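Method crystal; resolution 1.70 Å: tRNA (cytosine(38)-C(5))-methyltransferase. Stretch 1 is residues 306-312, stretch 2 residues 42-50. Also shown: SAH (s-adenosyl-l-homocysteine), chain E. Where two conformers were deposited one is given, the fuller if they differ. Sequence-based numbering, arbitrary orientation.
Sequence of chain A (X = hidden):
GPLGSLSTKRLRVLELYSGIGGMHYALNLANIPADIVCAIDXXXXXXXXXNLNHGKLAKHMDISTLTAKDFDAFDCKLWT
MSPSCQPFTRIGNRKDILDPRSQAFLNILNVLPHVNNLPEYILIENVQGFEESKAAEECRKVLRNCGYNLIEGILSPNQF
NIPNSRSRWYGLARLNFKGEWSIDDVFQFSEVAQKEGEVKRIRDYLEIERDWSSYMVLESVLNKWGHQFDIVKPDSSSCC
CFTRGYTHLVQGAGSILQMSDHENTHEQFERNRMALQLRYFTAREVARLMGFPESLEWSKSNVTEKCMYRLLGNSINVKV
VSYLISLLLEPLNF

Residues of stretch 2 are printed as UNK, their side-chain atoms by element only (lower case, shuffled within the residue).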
# COMPACT_ATOMS: atom_id res chain seq x y z
N LYS A 306 -1.84 -7.64 -16.25
CA LYS A 306 -2.61 -8.50 -15.36
C LYS A 306 -1.88 -8.75 -14.05
O LYS A 306 -2.49 -8.73 -12.98
CB LYS A 306 -2.91 -9.82 -16.08
CG LYS A 306 -3.96 -10.69 -15.43
CD LYS A 306 -4.48 -11.72 -16.42
CE LYS A 306 -4.92 -11.05 -17.72
NZ LYS A 306 -5.31 -12.03 -18.77
N CYS A 307 -0.56 -8.97 -14.12
CA CYS A 307 0.21 -9.15 -12.90
C CYS A 307 0.38 -7.83 -12.14
O CYS A 307 0.46 -7.84 -10.91
CB CYS A 307 1.57 -9.76 -13.23
SG CYS A 307 1.45 -11.47 -13.81
N MET A 308 0.40 -6.71 -12.85
CA MET A 308 0.51 -5.41 -12.18
C MET A 308 -0.70 -5.14 -11.30
O MET A 308 -0.55 -4.56 -10.21
CB MET A 308 0.69 -4.28 -13.20
CG MET A 308 2.10 -4.14 -13.74
SD MET A 308 3.36 -3.88 -12.47
CE MET A 308 2.83 -2.36 -11.71
N TYR A 309 -1.90 -5.51 -11.75
CA TYR A 309 -3.07 -5.35 -10.88
C TYR A 309 -2.87 -6.08 -9.56
O TYR A 309 -3.26 -5.58 -8.50
CB TYR A 309 -4.33 -5.90 -11.56
CG TYR A 309 -4.96 -5.08 -12.66
CD1 TYR A 309 -5.54 -3.85 -12.38
CD2 TYR A 309 -5.04 -5.56 -13.96
CE1 TYR A 309 -6.16 -3.11 -13.37
CE2 TYR A 309 -5.65 -4.83 -14.96
CZ TYR A 309 -6.21 -3.60 -14.66
OH TYR A 309 -6.83 -2.87 -15.65
N ARG A 310 -2.25 -7.26 -9.60
CA ARG A 310 -2.05 -8.02 -8.37
C ARG A 310 -1.04 -7.34 -7.47
O ARG A 310 -1.22 -7.30 -6.25
CB ARG A 310 -1.62 -9.45 -8.70
CG ARG A 310 -2.58 -10.14 -9.64
CD ARG A 310 -2.18 -11.59 -9.90
NE ARG A 310 -3.10 -12.22 -10.84
CZ ARG A 310 -2.74 -12.76 -12.00
NH1 ARG A 310 -1.46 -12.79 -12.35
NH2 ARG A 310 -3.65 -13.31 -12.79
N LEU A 311 0.05 -6.82 -8.06
CA LEU A 311 1.06 -6.14 -7.27
C LEU A 311 0.52 -4.83 -6.70
O LEU A 311 0.79 -4.49 -5.54
CB LEU A 311 2.30 -5.87 -8.13
CG LEU A 311 3.04 -7.11 -8.63
CD1 LEU A 311 4.18 -6.73 -9.58
CD2 LEU A 311 3.56 -7.91 -7.45
N LEU A 312 -0.25 -4.09 -7.50
CA LEU A 312 -0.84 -2.84 -7.02
C LEU A 312 -1.87 -3.10 -5.93
O LEU A 312 -1.98 -2.33 -4.98
CB LEU A 312 -1.46 -2.09 -8.20
CG LEU A 312 -0.43 -1.41 -9.11
CD1 LEU A 312 -1.04 -1.00 -10.46
CD2 LEU A 312 0.19 -0.20 -8.40
N UNK A 42 10.17 -11.59 -1.30
CA UNK A 42 10.28 -12.96 -1.78
C UNK A 42 9.71 -13.14 -3.18
O UNK A 42 9.98 -14.16 -3.83
c UNK A 42 9.48 -16.27 0.11
c UNK A 42 8.07 -13.78 -0.88
c UNK A 42 9.59 -13.89 -0.76
c UNK A 42 10.06 -15.34 -0.93
N UNK A 43 8.96 -12.16 -3.68
CA UNK A 43 8.28 -12.26 -4.96
C UNK A 43 9.21 -11.75 -6.05
O UNK A 43 9.45 -10.54 -6.12
o UNK A 43 6.70 -11.75 -7.31
n UNK A 43 4.86 -11.42 -6.09
c UNK A 43 6.98 -11.46 -4.93
c UNK A 43 6.17 -11.56 -6.22
N UNK A 44 9.75 -12.62 -6.91
CA UNK A 44 10.66 -12.12 -7.96
C UNK A 44 10.00 -11.18 -8.96
O UNK A 44 10.69 -10.35 -9.55
c UNK A 44 9.56 -14.08 -6.99
c UNK A 44 11.16 -13.40 -8.63
c UNK A 44 10.12 -14.43 -8.33
N UNK A 45 8.68 -11.28 -9.17
CA UNK A 45 8.03 -10.32 -10.05
C UNK A 45 8.04 -8.92 -9.45
O UNK A 45 8.27 -7.93 -10.17
c UNK A 45 6.60 -10.77 -10.36
n UNK A 45 4.33 -12.94 -10.74
c UNK A 45 6.53 -12.05 -11.18
o UNK A 45 4.77 -12.14 -12.79
c UNK A 45 5.13 -12.38 -11.64
N UNK A 46 7.80 -8.81 -8.15
CA UNK A 46 7.91 -7.51 -7.48
C UNK A 46 9.33 -6.97 -7.59
O UNK A 46 9.54 -5.79 -7.89
c UNK A 46 7.50 -7.64 -6.01
N UNK A 47 10.31 -7.83 -7.33
CA UNK A 47 11.71 -7.40 -7.37
C UNK A 47 12.11 -6.94 -8.77
O UNK A 47 12.91 -6.01 -8.91
c UNK A 47 12.48 -8.86 -5.46
o UNK A 47 11.95 -8.06 -4.70
n UNK A 47 12.96 -10.02 -5.05
c UNK A 47 12.62 -8.55 -6.93
N UNK A 48 11.59 -7.60 -9.80
CA UNK A 48 11.86 -7.18 -11.17
C UNK A 48 11.37 -5.76 -11.42
O UNK A 48 12.10 -4.93 -11.97
o UNK A 48 10.89 -8.67 -15.76
o UNK A 48 10.64 -10.03 -14.06
c UNK A 48 11.51 -7.86 -13.61
c UNK A 48 11.23 -8.17 -12.16
c UNK A 48 10.97 -8.93 -14.55
N UNK A 49 10.12 -5.47 -11.02
CA UNK A 49 9.61 -4.10 -11.14
C UNK A 49 10.39 -3.15 -10.25
O UNK A 49 10.73 -2.04 -10.66
c UNK A 49 7.32 -4.99 -11.77
c UNK A 49 7.45 -4.59 -13.22
c UNK A 49 8.10 -4.07 -10.82
c UNK A 49 7.56 -2.64 -10.85
N UNK A 50 10.71 -3.58 -9.03
CA UNK A 50 11.44 -2.69 -8.12
C UNK A 50 12.76 -2.26 -8.75
O UNK A 50 13.08 -1.06 -8.81
o UNK A 50 13.73 0.28 -2.90
c UNK A 50 11.69 -3.37 -6.76
c UNK A 50 14.06 -1.04 -4.86
c UNK A 50 12.24 -2.40 -5.72
c UNK A 50 11.94 -1.06 -3.73
c UNK A 50 13.56 -1.94 -5.80
c UNK A 50 13.24 -0.60 -3.84
c UNK A 50 11.45 -1.95 -4.68
N SAH E . 4.60 -2.47 0.51
CA SAH E . 4.89 -3.03 -0.80
CB SAH E . 4.16 -4.35 -1.02
CG SAH E . 3.87 -5.06 0.29
SD SAH E . 2.73 -6.40 0.11
C SAH E . 4.55 -2.04 -1.86
O SAH E . 4.16 -0.90 -1.51
OXT SAH E . 4.68 -2.39 -3.05
C5' SAH E . 3.65 -7.55 1.07
C4' SAH E . 4.89 -7.98 0.30
O4' SAH E . 5.69 -8.76 1.17
C3' SAH E . 4.58 -8.83 -0.94
O3' SAH E . 5.26 -8.30 -2.08
C2' SAH E . 5.19 -10.20 -0.62
O2' SAH E . 5.83 -10.79 -1.76
C1' SAH E . 6.21 -9.87 0.46
N9 SAH E . 6.42 -10.94 1.46
C8 SAH E . 5.48 -11.65 2.11
N7 SAH E . 6.05 -12.54 2.95
C5 SAH E . 7.39 -12.41 2.85
C6 SAH E . 8.57 -13.05 3.47
N6 SAH E . 8.44 -14.03 4.38
N1 SAH E . 9.79 -12.60 3.07
C2 SAH E . 9.93 -11.63 2.15
N3 SAH E . 8.90 -11.01 1.56
C4 SAH E . 7.62 -11.36 1.86
O HOH W 1 0.98 -12.45 -10.75

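Position 42 carries four carbons, forked at the first, with one arm two carbons long; none comes near stretch 1. This is Ile-42, on whose type stretch 1 sets no demand; its backbone N lies 3.2 Å from N3 of SAH.

Position 43 has two carbons, the second bearing one oxygen and one nitrogen, and that nitrogen rests 4.0 Å from Leu-311 CD2: Asn-43. The short amide suits the N-cap. Asn-43 OD1 accepts a weak bond from the backbone N of position 45 at 2.8 Å. A second weak bond runs to Asn-43 OD1 from the backbone N of position 46 at 3.2 Å. The cap thus serves amides that the first helical turn leaves without backbone acceptors. Asn-43 CB lies 3.4 Å from SAH O2'.

At position 44 three carbons close a ring onto the backbone N and stay clear of stretch 1, which defines Pro-44. Proline fits the first turn of a helix, where its lack of an N-H costs no backbone bond.

Position 45 shows three carbons in a row, the third with one oxygen and one nitrogen; the oxygen lies 3.5 Å from Cys-307 SG. This is Gln-45, long enough to reach that far. Gln-45 NE2 makes a weak hydrogen bond to water 1 (3.4 Å), which also accepts from Arg-310 NH1 (2.9 Å), so a water links Gln-45 and Arg-310.

Position 46 has a single carbon, 4.2 Å from Leu-311 CD2, hence Ala-46. The small side chain accompanies a CA-to-CA distance of 7.0 Å between Ala-46 and Leu-311.

Neither of the next two touches stretch 1. Position 47, two carbons with an oxygen and a nitrogen on the second, is Asn-47; position 48, three carbons with two oxygens on the third, is Glu-48. Asn-47 ND2 is hydrogen-bonded just outside the stretch and Glu-48 OE1 elsewhere in the structure, so both polar groups have partners.

Position 49 again has four carbons forked at the first, one arm two carbons long; one carbon sits 4.2 Å from both Met-308 SD and Leu-311 CD1. This is Ile-49, the carbon CG1, a branched apolar group suited to this buried site.

Position 50, one carbon leading to a six-carbon ring with an oxygen, out of reach of stretch 1, is Tyr-50; its buried OH is hydrogen-bonded elsewhere.

The helices cross almost at right angles (94°), and the two stretches bury 242 Å² between them. Leu-311 is the hub, touching Asn-43, Gln-45, Ala-46 and Ile-49. Met-308 extends the apolar patch at Ile-49, while Cys-307 and Gln-45 meet beside water 1.

Stretch 2 (42-50) INPQANEIY
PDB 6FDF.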